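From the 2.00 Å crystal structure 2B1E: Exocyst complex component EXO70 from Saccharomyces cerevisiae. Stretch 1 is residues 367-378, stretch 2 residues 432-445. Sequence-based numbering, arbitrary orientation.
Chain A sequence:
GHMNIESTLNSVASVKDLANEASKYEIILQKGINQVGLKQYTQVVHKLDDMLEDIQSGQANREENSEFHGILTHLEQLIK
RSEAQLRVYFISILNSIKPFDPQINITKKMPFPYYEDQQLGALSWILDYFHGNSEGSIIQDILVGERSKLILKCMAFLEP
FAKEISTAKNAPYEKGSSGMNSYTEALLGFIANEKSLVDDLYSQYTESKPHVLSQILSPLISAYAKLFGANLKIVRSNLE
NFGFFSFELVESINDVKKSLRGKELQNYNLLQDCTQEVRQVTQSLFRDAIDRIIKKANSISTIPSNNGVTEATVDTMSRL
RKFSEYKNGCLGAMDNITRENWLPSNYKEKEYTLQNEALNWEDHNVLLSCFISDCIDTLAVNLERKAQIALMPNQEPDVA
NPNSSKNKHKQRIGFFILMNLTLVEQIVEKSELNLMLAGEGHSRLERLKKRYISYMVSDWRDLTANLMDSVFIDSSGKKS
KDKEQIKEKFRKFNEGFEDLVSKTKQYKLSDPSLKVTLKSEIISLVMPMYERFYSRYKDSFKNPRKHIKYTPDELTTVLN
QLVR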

# COMPACT_ATOMS: atom_id res chain seq x y z
N LEU A 367 13.20 4.63 1.18
CA LEU A 367 12.39 4.50 2.38
C LEU A 367 11.94 3.06 2.59
O LEU A 367 12.08 2.51 3.68
CB LEU A 367 11.18 5.43 2.28
CG LEU A 367 10.47 5.74 3.59
CD1 LEU A 367 11.46 6.35 4.58
CD2 LEU A 367 9.33 6.71 3.31
N LEU A 368 11.39 2.46 1.54
CA LEU A 368 10.91 1.08 1.61
C LEU A 368 12.04 0.09 1.85
O LEU A 368 11.85 -0.92 2.54
CB LEU A 368 10.18 0.71 0.31
CG LEU A 368 9.57 -0.69 0.25
CD1 LEU A 368 8.55 -0.85 1.37
CD2 LEU A 368 8.91 -0.91 -1.10
N SER A 369 13.22 0.36 1.29
CA SER A 369 14.36 -0.52 1.49
C SER A 369 14.75 -0.47 2.95
O SER A 369 15.06 -1.50 3.55
CB SER A 369 15.56 -0.08 0.64
OG SER A 369 16.70 -0.88 0.94
N CYS A 370 14.74 0.73 3.52
CA CYS A 370 15.09 0.92 4.92
C CYS A 370 14.16 0.09 5.79
O CYS A 370 14.60 -0.59 6.72
CB CYS A 370 14.99 2.40 5.30
SG CYS A 370 15.73 2.80 6.92
N PHE A 371 12.87 0.13 5.48
CA PHE A 371 11.87 -0.63 6.23
C PHE A 371 12.19 -2.12 6.25
O PHE A 371 12.13 -2.76 7.30
CB PHE A 371 10.47 -0.44 5.63
CG PHE A 371 9.45 -1.37 6.21
CD1 PHE A 371 9.02 -1.23 7.52
CD2 PHE A 371 8.94 -2.42 5.45
CE1 PHE A 371 8.11 -2.12 8.08
CE2 PHE A 371 8.03 -3.33 5.99
CZ PHE A 371 7.61 -3.18 7.31
N ILE A 372 12.51 -2.68 5.09
CA ILE A 372 12.82 -4.10 5.02
C ILE A 372 14.07 -4.39 5.83
O ILE A 372 14.11 -5.35 6.60
CB ILE A 372 13.05 -4.55 3.56
CG1 ILE A 372 11.88 -4.08 2.68
CG2 ILE A 372 13.19 -6.06 3.50
CD1 ILE A 372 10.51 -4.43 3.23
N SER A 373 15.09 -3.55 5.66
CA SER A 373 16.35 -3.70 6.38
C SER A 373 16.11 -3.54 7.88
O SER A 373 16.71 -4.25 8.69
CB SER A 373 17.37 -2.66 5.89
OG SER A 373 17.84 -2.97 4.59
N ASP A 374 15.23 -2.62 8.25
CA ASP A 374 14.92 -2.40 9.66
C ASP A 374 14.25 -3.65 10.24
O ASP A 374 14.50 -4.02 11.39
CB ASP A 374 14.00 -1.19 9.84
CG ASP A 374 14.76 0.12 9.79
OD1 ASP A 374 16.01 0.09 9.68
OD2 ASP A 374 14.11 1.19 9.85
N CYS A 375 13.39 -4.28 9.44
CA CYS A 375 12.70 -5.49 9.86
C CYS A 375 13.67 -6.63 10.13
O CYS A 375 13.55 -7.35 11.13
CB CYS A 375 11.69 -5.93 8.79
SG CYS A 375 10.12 -5.00 8.78
N ILE A 376 14.64 -6.81 9.23
CA ILE A 376 15.62 -7.88 9.39
C ILE A 376 16.53 -7.57 10.58
O ILE A 376 16.93 -8.48 11.31
CB ILE A 376 16.43 -8.07 8.10
CG1 ILE A 376 15.48 -8.52 6.98
CG2 ILE A 376 17.52 -9.12 8.30
CD1 ILE A 376 16.10 -8.47 5.59
N ASP A 377 16.85 -6.29 10.79
CA ASP A 377 17.68 -5.91 11.93
C ASP A 377 16.94 -6.24 13.22
O ASP A 377 17.52 -6.75 14.19
CB ASP A 377 17.96 -4.40 11.93
CG ASP A 377 19.14 -4.01 11.06
OD1 ASP A 377 19.86 -4.90 10.56
OD2 ASP A 377 19.34 -2.78 10.88
N THR A 378 15.65 -5.92 13.24
CA THR A 378 14.82 -6.16 14.42
C THR A 378 14.73 -7.64 14.74
O THR A 378 14.77 -8.04 15.90
CB THR A 378 13.40 -5.57 14.22
OG1 THR A 378 13.52 -4.17 13.91
CG2 THR A 378 12.56 -5.73 15.49
N GLU A 432 10.82 -10.62 -4.66
CA GLU A 432 10.95 -9.24 -5.09
C GLU A 432 11.81 -8.49 -4.09
O GLU A 432 12.34 -7.42 -4.38
CB GLU A 432 9.57 -8.58 -5.18
CG GLU A 432 9.57 -7.24 -5.90
CD GLU A 432 9.75 -7.40 -7.40
OE1 GLU A 432 8.83 -7.93 -8.06
OE2 GLU A 432 10.81 -7.00 -7.92
N LEU A 433 11.95 -9.06 -2.89
CA LEU A 433 12.75 -8.44 -1.85
C LEU A 433 14.17 -8.17 -2.34
O LEU A 433 14.75 -7.13 -2.03
CB LEU A 433 12.78 -9.33 -0.60
CG LEU A 433 11.46 -9.44 0.17
CD1 LEU A 433 11.60 -10.45 1.30
CD2 LEU A 433 11.06 -8.06 0.71
N ASN A 434 14.71 -9.10 -3.12
CA ASN A 434 16.06 -8.97 -3.64
C ASN A 434 16.26 -7.66 -4.40
O ASN A 434 17.28 -6.97 -4.22
CB ASN A 434 16.39 -10.15 -4.55
CG ASN A 434 17.89 -10.30 -4.79
OD1 ASN A 434 18.69 -10.05 -3.90
ND2 ASN A 434 18.26 -10.74 -5.99
N LEU A 435 15.29 -7.30 -5.23
CA LEU A 435 15.37 -6.07 -6.01
C LEU A 435 15.08 -4.82 -5.19
O LEU A 435 15.58 -3.74 -5.50
CB LEU A 435 14.42 -6.14 -7.20
CG LEU A 435 14.68 -7.28 -8.18
CD1 LEU A 435 13.73 -7.16 -9.36
CD2 LEU A 435 16.13 -7.23 -8.66
N MET A 436 14.26 -4.96 -4.16
CA MET A 436 13.91 -3.82 -3.32
C MET A 436 15.07 -3.39 -2.42
O MET A 436 15.18 -2.22 -2.06
CB MET A 436 12.68 -4.14 -2.47
CG MET A 436 11.51 -4.71 -3.27
SD MET A 436 10.05 -5.03 -2.26
CE MET A 436 8.91 -3.79 -2.89
N LEU A 437 15.93 -4.34 -2.06
CA LEU A 437 17.07 -4.06 -1.19
C LEU A 437 18.29 -3.62 -1.99
O LEU A 437 19.34 -3.30 -1.43
CB LEU A 437 17.43 -5.30 -0.36
CG LEU A 437 16.41 -5.67 0.73
CD1 LEU A 437 16.68 -7.08 1.24
CD2 LEU A 437 16.50 -4.65 1.85
N ALA A 438 18.14 -3.60 -3.31
CA ALA A 438 19.21 -3.21 -4.22
C ALA A 438 20.08 -2.11 -3.66
O ALA A 438 19.60 -1.01 -3.35
CB ALA A 438 18.62 -2.77 -5.55
N GLY A 439 21.37 -2.40 -3.51
CA GLY A 439 22.30 -1.41 -3.00
C GLY A 439 22.44 -1.37 -1.48
O GLY A 439 23.02 -2.26 -0.87
N GLU A 440 21.90 -0.31 -0.89
CA GLU A 440 21.93 -0.09 0.55
C GLU A 440 21.50 -1.31 1.37
O GLU A 440 22.19 -1.72 2.30
CB GLU A 440 21.05 1.11 0.91
CG GLU A 440 20.77 1.25 2.39
CD GLU A 440 21.94 1.80 3.17
OE1 GLU A 440 23.10 1.62 2.72
OE2 GLU A 440 21.71 2.41 4.23
N GLY A 441 20.34 -1.87 1.02
CA GLY A 441 19.82 -3.02 1.74
C GLY A 441 20.76 -4.20 1.85
O GLY A 441 21.06 -4.67 2.95
N HIS A 442 21.24 -4.69 0.71
CA HIS A 442 22.15 -5.82 0.73
C HIS A 442 23.40 -5.53 1.56
O HIS A 442 23.88 -6.39 2.29
CB HIS A 442 22.55 -6.20 -0.69
CG HIS A 442 21.46 -6.90 -1.44
ND1 HIS A 442 21.00 -8.15 -1.08
CD2 HIS A 442 20.74 -6.53 -2.52
CE1 HIS A 442 20.04 -8.52 -1.91
NE2 HIS A 442 19.86 -7.56 -2.79
N SER A 443 23.92 -4.32 1.45
CA SER A 443 25.11 -3.96 2.21
C SER A 443 24.81 -3.98 3.71
O SER A 443 25.67 -4.31 4.52
CB SER A 443 25.62 -2.58 1.79
OG SER A 443 24.74 -1.56 2.20
N ARG A 444 23.58 -3.62 4.09
CA ARG A 444 23.22 -3.63 5.50
C ARG A 444 23.13 -5.08 5.97
O ARG A 444 23.57 -5.41 7.07
CB ARG A 444 21.88 -2.94 5.74
CG ARG A 444 21.95 -1.42 5.68
CD ARG A 444 20.60 -0.77 5.97
NE ARG A 444 20.11 -1.09 7.31
CZ ARG A 444 19.02 -0.57 7.85
NH1 ARG A 444 18.28 0.30 7.17
NH2 ARG A 444 18.65 -0.91 9.08
N LEU A 445 22.58 -5.94 5.12
CA LEU A 445 22.46 -7.36 5.44
C LEU A 445 23.85 -7.98 5.57
O LEU A 445 24.06 -8.88 6.38
CB LEU A 445 21.66 -8.08 4.35
CG LEU A 445 21.46 -9.59 4.56
CD1 LEU A 445 20.74 -9.86 5.88
CD2 LEU A 445 20.66 -10.13 3.39
O HOH W 1 18.79 -0.23 -0.82
O HOH W 2 18.99 -5.38 4.98

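Helix 367-378 and helix 440-445 run nearly parallel, their axes crossing at 16° and approaching to 9.4 Å, and the polar centre of their contact is Arg444. Its long side chain reaches into a hollow formed by Cys370, Ser373, Asp374 and Asp377, burying a charge that must therefore be paid for. Two carboxylates pay. Arg444 NH2 donates to Asp374 OD1 at 2.9 Å and to Asp377 OD2 at 2.7 Å, both as salt bridges, while Arg444 NH1 adds a weak bond to Asp374 OD1 at 3.4 Å. The CA-to-CB bond of Asp374 points away from the partner and that of Asp377 sideways, yet each side chain, with chi1 m, brings its carboxylate to the edge of the guanidinium. Over one face lies Ser373, its CB 3.3 Å from Arg444 CZ; so small a side chain lets the flat group lie close. Arg444 NE finds its acceptor elsewhere in the structure.

The hydroxyls of Ser369 and Ser373 are satisfied through water. Water 1 bonds to Ser369 OG (2.8 Å), accepts from Gly441 N (2.9 Å) and donates to Ala438 O (2.8 Å), serving a backbone NH in the first turn of the helix. Water 2 bonds to Ser373 OG (2.7 Å) and donates to Gly441 O (3.0 Å), an oxygen that also accepts from Leu445 N (2.9 Å). Gly441 suits this crowded point: a CB there would lie 3.2 Å from Ser369 OG and clash with Leu437 CD2 at 2.5 Å.

Apolar side chains fill the remainder; buried leucine and isoleucine have no polar side-chain group to satisfy, so packing alone suffices. Ile372 packs its CB 3.9 Å from Leu437 CD2 and its CG2 4.0 Å from Leu433 CD2. The flexible Met436 brings CE to 3.4 Å from Leu368 CD2, and Ile376 CG2 meets Leu445 CD1 at 4.1 Å.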